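Local coordinates for protein ORF48 (Lactococcus phage TP901-1, PDB 3UH8) that probably forms part of the phage baseplate used in host adhesion and has an N-terminal domain of immunoglobulin-like, all-beta fold, at residues M1-I6 against A31-I36; I19-H24 against H118-K123; E46-F51 against F100-G105. One frame throughout, in Å; residues are numbered along the deposited sequence. Where two conformers were deposited one is given.

Contact 1: M1-I6 against A31-I36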
ATOM      1  N   MET A   1      -7.326 -10.860 -13.013  1.00 31.35           N
ATOM      2  CA  MET A   1      -7.549  -9.466 -12.657  1.00 31.22           C
ATOM      3  C   MET A   1      -6.470  -8.512 -13.136  1.00 34.75           C
ATOM      4  O   MET A   1      -5.609  -8.894 -13.933  1.00 34.68           O
ATOM      5  N   THR A   2      -6.510  -7.259 -12.646  1.00 30.56           N
ATOM      6  CA  THR A   2      -5.546  -6.218 -13.023  1.00 30.05           C
ATOM      7  C   THR A   2      -4.539  -5.901 -11.923  1.00 32.69           C
ATOM      8  O   THR A   2      -4.852  -6.027 -10.738  1.00 32.48           O
ATOM      9  CB  THR A   2      -6.256  -4.955 -13.533  1.00 38.67           C
ATOM     10  OG1 THR A   2      -7.193  -4.504 -12.554  1.00 38.59           O
ATOM     11  CG2 THR A   2      -6.935  -5.171 -14.872  1.00 37.61           C
ATOM     12  N   GLU A   3      -3.324  -5.487 -12.329  1.00 28.04           N
ATOM     13  CA  GLU A   3      -2.234  -5.124 -11.420  1.00 27.35           C
ATOM     14  C   GLU A   3      -1.685  -3.732 -11.721  1.00 30.72           C
ATOM     15  O   GLU A   3      -1.611  -3.334 -12.886  1.00 30.19           O
ATOM     16  CB  GLU A   3      -1.113  -6.176 -11.444  1.00 28.57           C
ATOM     17  CG  GLU A   3      -1.474  -7.464 -10.725  1.00 38.02           C
ATOM     18  CD  GLU A   3      -0.450  -8.576 -10.846  1.00 52.42           C
ATOM     19  OE1 GLU A   3      -0.210  -9.049 -11.981  1.00 42.67           O
ATOM     20  OE2 GLU A   3       0.081  -9.005  -9.797  1.00 45.38           O
ATOM     21  N   HIS A   4      -1.305  -2.990 -10.662  1.00 26.86           N
ATOM     22  CA  HIS A   4      -0.772  -1.632 -10.773  1.00 26.49           C
ATOM     23  C   HIS A   4       0.572  -1.504 -10.059  1.00 30.45           C
ATOM     24  O   HIS A   4       0.617  -1.486  -8.826  1.00 30.33           O
ATOM     25  CB  HIS A   4      -1.794  -0.589 -10.279  1.00 26.86           C
ATOM     26  CG  HIS A   4      -3.105  -0.643 -11.000  1.00 29.87           C
ATOM     27  ND1 HIS A   4      -3.377   0.194 -12.067  1.00 31.37           N
ATOM     28  CD2 HIS A   4      -4.170  -1.452 -10.797  1.00 31.51           C
ATOM     29  CE1 HIS A   4      -4.599  -0.121 -12.466  1.00 30.71           C
ATOM     30  NE2 HIS A   4      -5.113  -1.111 -11.731  1.00 31.18           N
ATOM     31  N   PHE A   5       1.672  -1.449 -10.839  1.00 26.79           N
ATOM     32  CA  PHE A   5       3.030  -1.360 -10.300  1.00 26.23           C
ATOM     33  C   PHE A   5       3.527   0.056 -10.058  1.00 29.37           C
ATOM     34  O   PHE A   5       3.523   0.881 -10.972  1.00 28.43           O
ATOM     35  CB  PHE A   5       4.034  -2.160 -11.141  1.00 28.04           C
ATOM     36  CG  PHE A   5       5.434  -2.213 -10.568  1.00 29.62           C
ATOM     37  CD1 PHE A   5       5.721  -2.990  -9.453  1.00 32.66           C
ATOM     38  CD2 PHE A   5       6.469  -1.490 -11.149  1.00 31.54           C
ATOM     39  CE1 PHE A   5       7.014  -3.034  -8.921  1.00 33.55           C
ATOM     40  CE2 PHE A   5       7.762  -1.540 -10.621  1.00 34.28           C
ATOM     41  CZ  PHE A   5       8.027  -2.310  -9.511  1.00 32.39           C
ATOM     42  N   ILE A   6       3.987   0.311  -8.820  1.00 26.22           N
ATOM     43  CA  ILE A   6       4.545   1.584  -8.347  1.00 26.17           C
ATOM     44  C   ILE A   6       5.708   1.344  -7.373  1.00 30.98           C
ATOM     45  O   ILE A   6       5.758   0.303  -6.715  1.00 30.21           O
ATOM     46  CB  ILE A   6       3.474   2.539  -7.729  1.00 29.04           C
ATOM     47  CG1 ILE A   6       2.693   1.883  -6.562  1.00 29.38           C
ATOM     48  CG2 ILE A   6       2.549   3.147  -8.797  1.00 29.42           C
ATOM     49  CD1 ILE A   6       2.045   2.864  -5.613  1.00 36.46           C
ATOM     50  N   ALA A  31      -5.190  -5.241  -8.000  1.00 21.48           N
ATOM     51  CA  ALA A  31      -4.105  -5.205  -7.031  1.00 21.18           C
ATOM     52  C   ALA A  31      -3.036  -4.162  -7.298  1.00 25.01           C
ATOM     53  O   ALA A  31      -2.735  -3.861  -8.457  1.00 25.10           O
ATOM     54  CB  ALA A  31      -3.470  -6.585  -6.912  1.00 21.89           C
ATOM     55  N   ILE A  32      -2.468  -3.614  -6.206  1.00 20.79           N
ATOM     56  CA  ILE A  32      -1.382  -2.629  -6.248  0.80 20.34           C
ATOM     57  C   ILE A  32      -0.074  -3.363  -5.908  1.00 23.74           C
ATOM     58  O   ILE A  32       0.077  -3.858  -4.788  1.00 23.00           O
ATOM     59  CB  ILE A  32      -1.637  -1.398  -5.320  0.80 23.24           C
ATOM     60  CG1 ILE A  32      -2.868  -0.578  -5.790  0.80 23.32           C
ATOM     61  CG2 ILE A  32      -0.378  -0.502  -5.224  0.80 24.17           C
ATOM     62  CD1 ILE A  32      -3.389   0.501  -4.784  0.80 27.35           C
ATOM     63  N   VAL A  33       0.832  -3.468  -6.882  1.00 20.52           N
ATOM     64  CA  VAL A  33       2.129  -4.118  -6.711  1.00 20.71           C
ATOM     65  C   VAL A  33       3.101  -2.991  -6.363  1.00 24.51           C
ATOM     66  O   VAL A  33       3.260  -2.055  -7.147  1.00 24.03           O
ATOM     67  CB  VAL A  33       2.563  -4.944  -7.955  1.00 24.65           C
ATOM     68  CG1 VAL A  33       3.870  -5.689  -7.692  1.00 24.48           C
ATOM     69  CG2 VAL A  33       1.469  -5.926  -8.373  1.00 24.42           C
ATOM     70  N   ALA A  34       3.673  -3.028  -5.157  1.00 21.42           N
ATOM     71  CA  ALA A  34       4.562  -1.953  -4.722  1.00 21.62           C
ATOM     72  C   ALA A  34       5.988  -2.378  -4.400  1.00 26.79           C
ATOM     73  O   ALA A  34       6.197  -3.367  -3.699  1.00 25.74           O
ATOM     74  CB  ALA A  34       3.951  -1.198  -3.549  1.00 22.22           C
ATOM     75  N   GLN A  35       6.967  -1.609  -4.914  1.00 25.10           N
ATOM     76  CA  GLN A  35       8.393  -1.798  -4.646  1.00 25.57           C
ATOM     77  C   GLN A  35       8.757  -0.822  -3.514  1.00 30.69           C
ATOM     78  O   GLN A  35       8.655   0.391  -3.699  1.00 30.19           O
ATOM     79  CB  GLN A  35       9.234  -1.540  -5.920  1.00 26.96           C
ATOM     80  CG  GLN A  35      10.738  -1.449  -5.658  1.00 41.35           C
ATOM     81  CD  GLN A  35      11.464  -2.723  -5.979  1.00 60.36           C
ATOM     82  OE1 GLN A  35      11.748  -3.022  -7.144  1.00 56.22           O
ATOM     83  NE2 GLN A  35      11.818  -3.482  -4.952  1.00 49.61           N
ATOM     84  N   ILE A  36       9.086  -1.344  -2.321  1.00 28.16           N
ATOM     85  CA  ILE A  36       9.464  -0.529  -1.173  1.00 28.33           C
ATOM     86  C   ILE A  36      10.918  -0.082  -1.348  1.00 34.09           C
ATOM     87  O   ILE A  36      11.794  -0.872  -1.705  1.00 33.80           O
ATOM     88  CB  ILE A  36       9.159  -1.214   0.180  1.00 31.24           C
ATOM     89  CG1 ILE A  36       7.728  -1.823   0.214  1.00 31.39           C
ATOM     90  CG2 ILE A  36       9.374  -0.278   1.356  1.00 31.70           C
ATOM     91  CD1 ILE A  36       6.480  -0.883  -0.192  1.00 36.50           C
TER
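Phe5 and Val33 sit directly across from each other where strand 2-9 runs parallel to strand 30-38, a pairing that builds the N-terminal strand into the sheet of this immunoglobulin-like domain. Five backbone hydrogen bonds zip the pair. Thr2 O takes the N-H of Ala31; His4 gives its N-H to Ala31 O and takes that of Val33 on its own O; Ile6 repeats the pattern between Val33 O and the N-H of Gln35.

The Phe5 side chain can be traced outward from CB. Phe5 CB lies 4.1 Å from Val33 O. CG is anti to the backbone N (chi1 -175°), beside the carbonyl carbon. In the ring, Phe5 CD1 comes to 3.5 Å from Val33 O and meets Val33 CG1 at 3.7 Å, the methyl lying at the ring edge, in plane. Farther on, Phe5 CE1 touches Gln35 CB at 4.0 Å, and Phe5 CZ ends 3.9 Å from that same CB. Phe5 and Gln35 point the same way, side by side. On this face too, Glu3 OE2 rests 3.7 Å from Val33 CG2, and it has a long, weak ion pair with Lys80.

The other face carries Ile6, whose CG1 turns to Ala34 CB, while the edge of the His4 ring meets Ala31 O. Ile6 and His4 both touch Val20. The chemistry is thus two-sided: the backbone ladder joins the strands, one face gathers apolar groups with His4 among them, and the other sets Val33 and the buried Ala31 beside an aromatic ring, an acid and an amide.

Contact 2: I19-H24 against H118-K123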
ATOM      1  N   ILE A  19       0.451   6.793 -12.100  1.00 33.27           N
ATOM      2  CA  ILE A  19      -0.944   7.012 -11.718  1.00 32.55           C
ATOM      3  C   ILE A  19      -1.769   5.721 -11.700  1.00 35.03           C
ATOM      4  O   ILE A  19      -2.054   5.149 -12.754  1.00 34.33           O
ATOM      5  CB  ILE A  19      -1.603   8.202 -12.478  1.00 35.67           C
ATOM      6  CG1 ILE A  19      -0.771   9.499 -12.272  1.00 36.22           C
ATOM      7  CG2 ILE A  19      -3.062   8.401 -12.032  1.00 36.15           C
ATOM      8  CD1 ILE A  19      -1.135  10.695 -13.145  1.00 43.66           C
ATOM      9  N   VAL A  20      -2.135   5.268 -10.485  1.00 30.93           N
ATOM     10  CA  VAL A  20      -2.941   4.067 -10.257  1.00 30.38           C
ATOM     11  C   VAL A  20      -4.413   4.439 -10.424  1.00 33.19           C
ATOM     12  O   VAL A  20      -4.923   5.266  -9.668  1.00 32.53           O
ATOM     13  CB  VAL A  20      -2.648   3.408  -8.877  1.00 34.30           C
ATOM     14  CG1 VAL A  20      -3.630   2.276  -8.571  1.00 33.99           C
ATOM     15  CG2 VAL A  20      -1.212   2.901  -8.804  1.00 34.12           C
ATOM     16  N   LYS A  21      -5.085   3.835 -11.417  1.00 29.48           N
ATOM     17  CA  LYS A  21      -6.499   4.085 -11.699  1.00 29.17           C
ATOM     18  C   LYS A  21      -7.330   2.820 -11.509  1.00 32.20           C
ATOM     19  O   LYS A  21      -7.332   1.935 -12.370  1.00 32.06           O
ATOM     20  CB  LYS A  21      -6.696   4.698 -13.096  1.00 31.83           C
ATOM     21  CG  LYS A  21      -6.118   6.097 -13.228  1.00 46.79           C
ATOM     22  CD  LYS A  21      -6.337   6.678 -14.607  1.00 56.89           C
ATOM     23  CE  LYS A  21      -5.877   8.112 -14.671  1.00 68.98           C
ATOM     24  NZ  LYS A  21      -6.090   8.696 -16.018  1.00 79.66           N
ATOM     25  N   LEU A  22      -8.011   2.728 -10.359  1.00 27.80           N
ATOM     26  CA  LEU A  22      -8.845   1.577 -10.009  1.00 27.38           C
ATOM     27  C   LEU A  22     -10.305   1.776 -10.435  1.00 31.58           C
ATOM     28  O   LEU A  22     -10.721   2.903 -10.709  1.00 30.43           O
ATOM     29  CB  LEU A  22      -8.742   1.252  -8.502  1.00 27.19           C
ATOM     30  CG  LEU A  22      -7.343   0.994  -7.907  1.00 31.49           C
ATOM     31  CD1 LEU A  22      -7.426   0.752  -6.415  1.00 31.50           C
ATOM     32  CD2 LEU A  22      -6.654  -0.190  -8.564  1.00 33.81           C
ATOM     33  N   ARG A  23     -11.067   0.671 -10.521  1.00 29.37           N
ATOM     34  CA  ARG A  23     -12.478   0.683 -10.906  1.00 29.83           C
ATOM     35  C   ARG A  23     -13.349   0.284  -9.731  1.00 34.37           C
ATOM     36  O   ARG A  23     -13.138  -0.767  -9.123  1.00 33.68           O
ATOM     37  CB  ARG A  23     -12.738  -0.202 -12.131  1.00 30.88           C
ATOM     38  CG  ARG A  23     -12.218   0.405 -13.430  1.00 43.50           C
ATOM     39  CD  ARG A  23     -12.076  -0.631 -14.526  1.00 57.35           C
ATOM     40  NE  ARG A  23     -11.141  -1.690 -14.149  1.00 68.58           N
ATOM     41  CZ  ARG A  23     -10.292  -2.281 -14.984  1.00 84.83           C
ATOM     42  NH1 ARG A  23     -10.244  -1.924 -16.259  1.00 73.36           N
ATOM     43  NH2 ARG A  23      -9.480  -3.231 -14.543  1.00 72.52           N
ATOM     44  N   HIS A  24     -14.312   1.150  -9.409  1.00 32.11           N
ATOM     45  CA  HIS A  24     -15.240   1.041  -8.287  1.00 32.56           C
ATOM     46  C   HIS A  24     -16.041  -0.269  -8.140  1.00 37.53           C
ATOM     47  O   HIS A  24     -15.954  -0.913  -7.090  1.00 37.11           O
ATOM     48  CB  HIS A  24     -16.135   2.291  -8.227  1.00 33.39           C
ATOM     49  CG  HIS A  24     -17.389   2.109  -7.438  1.00 36.88           C
ATOM     50  ND1 HIS A  24     -17.363   2.005  -6.062  1.00 38.77           N
ATOM     51  CD2 HIS A  24     -18.665   1.982  -7.865  1.00 38.45           C
ATOM     52  CE1 HIS A  24     -18.621   1.835  -5.697  1.00 38.02           C
ATOM     53  NE2 HIS A  24     -19.440   1.817  -6.749  1.00 38.44           N
ATOM     54  N   HIS A 118      -0.965   8.682  -3.518  1.00 24.71           N
ATOM     55  CA  HIS A 118      -2.339   8.777  -3.962  1.00 24.35           C
ATOM     56  C   HIS A 118      -2.656   7.791  -5.060  1.00 27.96           C
ATOM     57  O   HIS A 118      -1.784   7.439  -5.853  1.00 27.58           O
ATOM     58  CB  HIS A 118      -2.654  10.198  -4.431  1.00 25.11           C
ATOM     59  CG  HIS A 118      -2.706  11.209  -3.328  1.00 28.60           C
ATOM     60  ND1 HIS A 118      -1.569  11.883  -2.917  1.00 30.44           N
ATOM     61  CD2 HIS A 118      -3.764  11.664  -2.617  1.00 30.36           C
ATOM     62  CE1 HIS A 118      -1.967  12.705  -1.959  1.00 29.84           C
ATOM     63  NE2 HIS A 118      -3.281  12.611  -1.747  1.00 30.10           N
ATOM     64  N   TYR A 119      -3.921   7.359  -5.104  1.00 24.44           N
ATOM     65  CA  TYR A 119      -4.475   6.495  -6.137  1.00 24.13           C
ATOM     66  C   TYR A 119      -5.883   6.976  -6.464  1.00 29.59           C
ATOM     67  O   TYR A 119      -6.544   7.575  -5.611  1.00 29.50           O
ATOM     68  CB  TYR A 119      -4.411   4.998  -5.764  1.00 24.55           C
ATOM     69  CG  TYR A 119      -5.359   4.547  -4.674  1.00 24.89           C
ATOM     70  CD1 TYR A 119      -6.613   4.032  -4.982  1.00 26.70           C
ATOM     71  CD2 TYR A 119      -4.966   4.553  -3.338  1.00 25.09           C
ATOM     72  CE1 TYR A 119      -7.477   3.579  -3.985  1.00 26.86           C
ATOM     73  CE2 TYR A 119      -5.820   4.097  -2.331  1.00 25.59           C
ATOM     74  CZ  TYR A 119      -7.074   3.609  -2.661  1.00 31.41           C
ATOM     75  OH  TYR A 119      -7.928   3.179  -1.680  1.00 31.00           O
ATOM     76  N   ILE A 120      -6.332   6.750  -7.700  1.00 27.29           N
ATOM     77  CA  ILE A 120      -7.655   7.196  -8.130  1.00 27.58           C
ATOM     78  C   ILE A 120      -8.639   6.057  -8.353  1.00 31.93           C
ATOM     79  O   ILE A 120      -8.333   5.115  -9.082  1.00 31.43           O
ATOM     80  CB  ILE A 120      -7.609   8.264  -9.283  1.00 30.98           C
ATOM     81  CG1 ILE A 120      -8.892   8.284 -10.144  1.00 31.53           C
ATOM     82  CG2 ILE A 120      -6.362   8.146 -10.157  1.00 31.86           C
ATOM     83  CD1 ILE A 120      -9.466   9.639 -10.379  1.00 39.91           C
ATOM     84  N   VAL A 121      -9.816   6.142  -7.716  1.00 29.08           N
ATOM     85  CA  VAL A 121     -10.875   5.171  -7.935  1.00 28.99           C
ATOM     86  C   VAL A 121     -11.832   5.821  -8.924  1.00 33.20           C
ATOM     87  O   VAL A 121     -12.369   6.898  -8.659  1.00 32.91           O
ATOM     88  CB  VAL A 121     -11.603   4.660  -6.666  1.00 33.00           C
ATOM     89  CG1 VAL A 121     -12.662   3.624  -7.040  1.00 32.76           C
ATOM     90  CG2 VAL A 121     -10.622   4.063  -5.663  1.00 32.89           C
ATOM     91  N   GLU A 122     -11.981   5.192 -10.088  1.00 30.13           N
ATOM     92  CA  GLU A 122     -12.852   5.665 -11.159  1.00 30.22           C
ATOM     93  C   GLU A 122     -14.127   4.841 -11.222  1.00 34.53           C
ATOM     94  O   GLU A 122     -14.188   3.732 -10.688  1.00 33.99           O
ATOM     95  CB  GLU A 122     -12.118   5.625 -12.508  1.00 31.70           C
ATOM     96  CG  GLU A 122     -11.125   6.760 -12.683  1.00 43.57           C
ATOM     97  CD  GLU A 122     -10.286   6.767 -13.946  1.00 66.82           C
ATOM     98  OE1 GLU A 122     -10.378   5.806 -14.745  1.00 65.27           O
ATOM     99  OE2 GLU A 122      -9.524   7.741 -14.133  1.00 61.01           O
ATOM    100  N   LYS A 123     -15.153   5.400 -11.877  1.00 31.43           N
ATOM    101  CA  LYS A 123     -16.451   4.768 -12.074  1.00 67.32           C
ATOM    102  C   LYS A 123     -16.996   5.172 -13.444  1.00101.53           C
ATOM    103  O   LYS A 123     -17.021   6.355 -13.778  1.00 63.46           O
ATOM    104  CB  LYS A 123     -17.421   5.175 -10.956  1.00 69.94           C
ATOM    105  CG  LYS A 123     -18.753   4.457 -11.028  1.00 85.63           C
ATOM    106  CD  LYS A 123     -19.757   5.060 -10.081  1.00 96.73           C
ATOM    107  CE  LYS A 123     -21.107   4.394 -10.181  1.00109.51           C
ATOM    108  NZ  LYS A 123     -21.098   2.996  -9.679  1.00119.57           N
TER
HETATM  109  O   HOH W   1      -1.062   6.638  -8.280  1.00 31.24           O
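Val20 to His24 and Tyr119 to Lys123 run in parallel register, with strand axes 33° apart, joined by four backbone hydrogen bonds: Ile120 N to Val20 O, Leu22 N to Ile120 O, Glu122 N to Leu22 O and His24 N to Glu122 O. This pairs the short strand 21-23 with the last strand of the immunoglobulin-like domain. Beyond the first bond a water continues the link, accepting from Val20 N at 2.8 Å and donating to His118 O at 2.7 Å.

On the buried face, Leu22 CD1 lies 3.7 Å from Tyr119 CD1 and equally near its CE1, approaching the ring obliquely. Tyr119 CG lies between the backbone N and the carbonyl carbon (chi1 71°); Tyr119 CB packs on Val20 CB, and its hydroxyl bonds to Ala87 O. On the other face the extended Lys21 lies alongside Ile120, CG to CG2 3.7 Å. Arg23 turns its charge to Asp26 in a salt bridge.

Lys21 CD comes within 3.4 Å of Glu122 OE2, but Lys21 NZ stays 4.0 Å from that oxygen, too far for a salt bridge. Between these two residues, then, the lysine's methylenes do more of the touching than its ammonium group, and the charges are only loosely associated.

Contact 3: E46-F51 against F100-G105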
ATOM      1  N   GLU A  46      12.183  -7.886   6.386  1.00 36.45           N
ATOM      2  CA  GLU A  46      12.235  -9.258   6.905  1.00 36.23           C
ATOM      3  C   GLU A  46      11.841  -9.255   8.371  1.00 39.38           C
ATOM      4  O   GLU A  46      12.356  -8.453   9.157  1.00 39.05           O
ATOM      5  CB  GLU A  46      13.645  -9.860   6.746  1.00 37.84           C
ATOM      6  CG  GLU A  46      14.201  -9.760   5.336  1.00 49.09           C
ATOM      7  CD  GLU A  46      15.389 -10.637   4.983  1.00 69.94           C
ATOM      8  OE1 GLU A  46      15.965 -11.285   5.888  1.00 63.34           O
ATOM      9  OE2 GLU A  46      15.764 -10.647   3.789  1.00 64.43           O
ATOM     10  N   GLY A  47      10.895 -10.123   8.706  1.00 35.53           N
ATOM     11  CA  GLY A  47      10.355 -10.235  10.053  1.00 35.22           C
ATOM     12  C   GLY A  47       9.263  -9.223  10.340  1.00 38.55           C
ATOM     13  O   GLY A  47       8.769  -9.157  11.468  1.00 38.30           O
ATOM     14  N   LEU A  48       8.881  -8.420   9.323  1.00 34.42           N
ATOM     15  CA  LEU A  48       7.829  -7.410   9.435  1.00 33.78           C
ATOM     16  C   LEU A  48       6.677  -7.701   8.485  1.00 36.54           C
ATOM     17  O   LEU A  48       6.886  -8.202   7.375  1.00 36.63           O
ATOM     18  CB  LEU A  48       8.361  -5.978   9.215  1.00 33.66           C
ATOM     19  CG  LEU A  48       9.437  -5.453  10.180  1.00 37.98           C
ATOM     20  CD1 LEU A  48       9.950  -4.105   9.731  1.00 38.13           C
ATOM     21  CD2 LEU A  48       8.915  -5.341  11.599  1.00 40.00           C
ATOM     22  N   GLN A  49       5.458  -7.378   8.934  1.00 31.62           N
ATOM     23  CA  GLN A  49       4.213  -7.575   8.201  1.00 30.55           C
ATOM     24  C   GLN A  49       3.708  -6.241   7.630  1.00 32.80           C
ATOM     25  O   GLN A  49       3.501  -5.297   8.396  1.00 32.18           O
ATOM     26  CB  GLN A  49       3.171  -8.228   9.131  1.00 31.77           C
ATOM     27  CG  GLN A  49       1.732  -8.287   8.612  1.00 42.37           C
ATOM     28  CD  GLN A  49       1.547  -9.215   7.445  1.00 56.82           C
ATOM     29  OE1 GLN A  49       2.147 -10.293   7.372  1.00 50.71           O
ATOM     30  NE2 GLN A  49       0.698  -8.815   6.512  1.00 47.45           N
ATOM     31  N   PRO A  50       3.509  -6.136   6.294  1.00 28.39           N
ATOM     32  CA  PRO A  50       3.003  -4.873   5.733  1.00 27.64           C
ATOM     33  C   PRO A  50       1.500  -4.697   5.928  1.00 30.66           C
ATOM     34  O   PRO A  50       0.741  -5.665   5.874  1.00 29.93           O
ATOM     35  CB  PRO A  50       3.382  -4.948   4.253  1.00 29.40           C
ATOM     36  CG  PRO A  50       3.622  -6.383   3.966  1.00 34.10           C
ATOM     37  CD  PRO A  50       3.709  -7.157   5.245  1.00 29.76           C
ATOM     38  N   PHE A  51       1.081  -3.450   6.164  1.00 26.92           N
ATOM     39  CA  PHE A  51      -0.318  -3.093   6.373  1.00 26.46           C
ATOM     40  C   PHE A  51      -0.739  -1.958   5.459  1.00 30.05           C
ATOM     41  O   PHE A  51      -0.018  -0.967   5.331  1.00 29.65           O
ATOM     42  CB  PHE A  51      -0.566  -2.711   7.841  1.00 28.11           C
ATOM     43  CG  PHE A  51      -0.733  -3.886   8.772  1.00 29.54           C
ATOM     44  CD1 PHE A  51      -1.995  -4.390   9.060  1.00 32.36           C
ATOM     45  CD2 PHE A  51       0.369  -4.491   9.359  1.00 31.72           C
ATOM     46  CE1 PHE A  51      -2.148  -5.481   9.922  1.00 33.37           C
ATOM     47  CE2 PHE A  51       0.212  -5.572  10.232  1.00 34.42           C
ATOM     48  CZ  PHE A  51      -1.044  -6.067  10.497  1.00 32.37           C
ATOM     49  N   PHE A 100       4.771  -1.112   8.285  1.00 29.31           N
ATOM     50  CA  PHE A 100       5.426  -2.402   8.517  1.00 29.36           C
ATOM     51  C   PHE A 100       5.515  -2.657  10.006  1.00 35.39           C
ATOM     52  O   PHE A 100       6.085  -1.847  10.741  1.00 35.11           O
ATOM     53  CB  PHE A 100       6.790  -2.454   7.809  1.00 30.89           C
ATOM     54  CG  PHE A 100       6.684  -2.217   6.316  1.00 32.20           C
ATOM     55  CD1 PHE A 100       6.642  -0.926   5.800  1.00 34.89           C
ATOM     56  CD2 PHE A 100       6.579  -3.284   5.433  1.00 34.00           C
ATOM     57  CE1 PHE A 100       6.512  -0.709   4.428  1.00 35.63           C
ATOM     58  CE2 PHE A 100       6.459  -3.065   4.057  1.00 36.72           C
ATOM     59  CZ  PHE A 100       6.414  -1.778   3.567  1.00 34.89           C
ATOM     60  N   ARG A 101       4.864  -3.744  10.462  1.00 33.66           N
ATOM     61  CA  ARG A 101       4.719  -4.052  11.884  1.00 34.18           C
ATOM     62  C   ARG A 101       5.154  -5.450  12.317  1.00 41.21           C
ATOM     63  O   ARG A 101       5.147  -6.390  11.522  1.00 40.64           O
ATOM     64  CB  ARG A 101       3.258  -3.796  12.330  1.00 32.92           C
ATOM     65  CG  ARG A 101       2.628  -2.561  11.687  1.00 39.35           C
ATOM     66  CD  ARG A 101       1.226  -2.236  12.141  1.00 43.34           C
ATOM     67  NE  ARG A 101       0.779  -1.000  11.502  1.00 44.48           N
ATOM     68  CZ  ARG A 101      -0.441  -0.484  11.610  1.00 53.13           C
ATOM     69  NH1 ARG A 101      -1.365  -1.101  12.337  1.00 38.28           N
ATOM     70  NH2 ARG A 101      -0.748   0.646  10.989  1.00 37.85           N
ATOM     71  N   LYS A 102       5.506  -5.579  13.613  1.00 40.31           N
ATOM     72  CA  LYS A 102       5.859  -6.844  14.261  1.00 41.23           C
ATOM     73  C   LYS A 102       5.048  -7.018  15.555  1.00 47.26           C
ATOM     74  O   LYS A 102       4.725  -6.027  16.218  1.00 46.96           O
ATOM     75  CB  LYS A 102       7.386  -6.983  14.453  1.00 44.19           C
ATOM     76  CG  LYS A 102       7.927  -6.788  15.862  1.00 61.64           C
ATOM     77  CD  LYS A 102       9.303  -6.165  15.819  1.00 73.75           C
ATOM     78  CE  LYS A 102      10.333  -6.971  16.555  1.00 87.26           C
ATOM     79  NZ  LYS A 102      11.604  -6.214  16.686  1.00 97.92           N
ATOM     80  N   GLN A 103       4.721  -8.268  15.907  1.00 45.49           N
ATOM     81  CA  GLN A 103       3.918  -8.601  17.073  1.00 46.18           C
ATOM     82  C   GLN A 103       4.686  -8.832  18.347  1.00 52.08           C
ATOM     83  O   GLN A 103       5.654  -9.598  18.387  1.00 51.63           O
ATOM     84  CB  GLN A 103       3.006  -9.770  16.773  1.00 47.55           C
ATOM     85  CG  GLN A 103       1.607  -9.323  16.488  1.00 61.46           C
ATOM     86  CD  GLN A 103       0.648 -10.459  16.635  1.00 80.02           C
ATOM     87  OE1 GLN A 103       0.862 -11.547  16.105  1.00 75.75           O
ATOM     88  NE2 GLN A 103      -0.419 -10.247  17.384  1.00 71.98           N
ATOM     89  N   GLU A 104       4.233  -8.140  19.402  1.00 50.36           N
ATOM     90  CA  GLU A 104       4.835  -8.168  20.733  1.00 50.97           C
ATOM     91  C   GLU A 104       3.837  -7.590  21.746  1.00 55.78           C
ATOM     92  O   GLU A 104       3.444  -6.430  21.646  1.00 55.50           O
ATOM     93  CB  GLU A 104       6.101  -7.316  20.671  1.00 52.54           C
ATOM     94  CG  GLU A 104       7.147  -7.552  21.724  1.00 65.28           C
ATOM     95  CD  GLU A 104       8.370  -6.761  21.362  1.00 92.58           C
ATOM     96  OE1 GLU A 104       8.347  -5.522  21.564  1.00 90.71           O
ATOM     97  OE2 GLU A 104       9.278  -7.364  20.739  1.00 88.98           O
ATOM     98  N   GLY A 105       3.459  -8.421  22.715  1.00 52.76           N
ATOM     99  CA  GLY A 105       2.477  -8.091  23.741  1.00 52.58           C
ATOM    100  C   GLY A 105       1.071  -8.484  23.320  1.00 56.08           C
ATOM    101  O   GLY A 105       0.094  -8.095  23.957  1.00 55.71           O
TER
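Gln49 and Arg101 form an antiparallel hydrogen-bonded pair: Gln49 N gives to Arg101 O at 2.8 Å, almost straight at 173°, and Arg101 N returns a bond to Gln49 O at 2.9 Å. The arginine's polar end is held from elsewhere, NE by the Ser99 hydroxyl and NH2 by a salt bridge to Glu66. These bonds probably help hold the extended chain across Phe51, whose CD2 meets Arg101 CD at 3.7 Å. The guanidinium plane is turned only 22° from the ring, and Arg101 CZ stands 4.9 Å from the centroid of the Phe51 ring, an off-centre cation-pi contact.

Packing continues on the other face of the pair. Pro50 CB touches Phe100 CE2 at 3.6 Å, coming at the ring obliquely. Leu48 crosses Phe100 at about a right angle, with CD1 on its CB, and puts its other branch, CD2, 3.6 Å from Lys102 CB.

Both strands are flanked further. Strand 65-73 lies on the far side of 49-54, where Gln49 NE2 bonds to Val69 O. Strands 108-110 and 112-122 pair with 92-103: Trp108 meets Phe51 edge-to-face, and Phe112 stacks on Phe100, so aromatic pairs cover the contact on both faces of the sheet.

In the fold
From the N terminus, strand 2-9 leads to strand 21-23 and then to 30-38, where contact 1 closes the first loop and ties the N-terminal strand to 30-38. Strand 21-23 lies within that loop, but contact 2 joins it to the last strand, so contacts 1 and 2 cross along the chain. They also touch in space, His4 CD2 lying 3.6 Å from Leu22 CD2. Contact 3, joining 49-54 to 92-103, opens only after contact 1 has closed and is nested inside the long loop that contact 2 completes. It lies on the opposite side of the chain's centre from contact 2, yet strands 92-103 and 112-122 are sheet neighbours. Ile36 against Phe100 joins contacts 1 and 3.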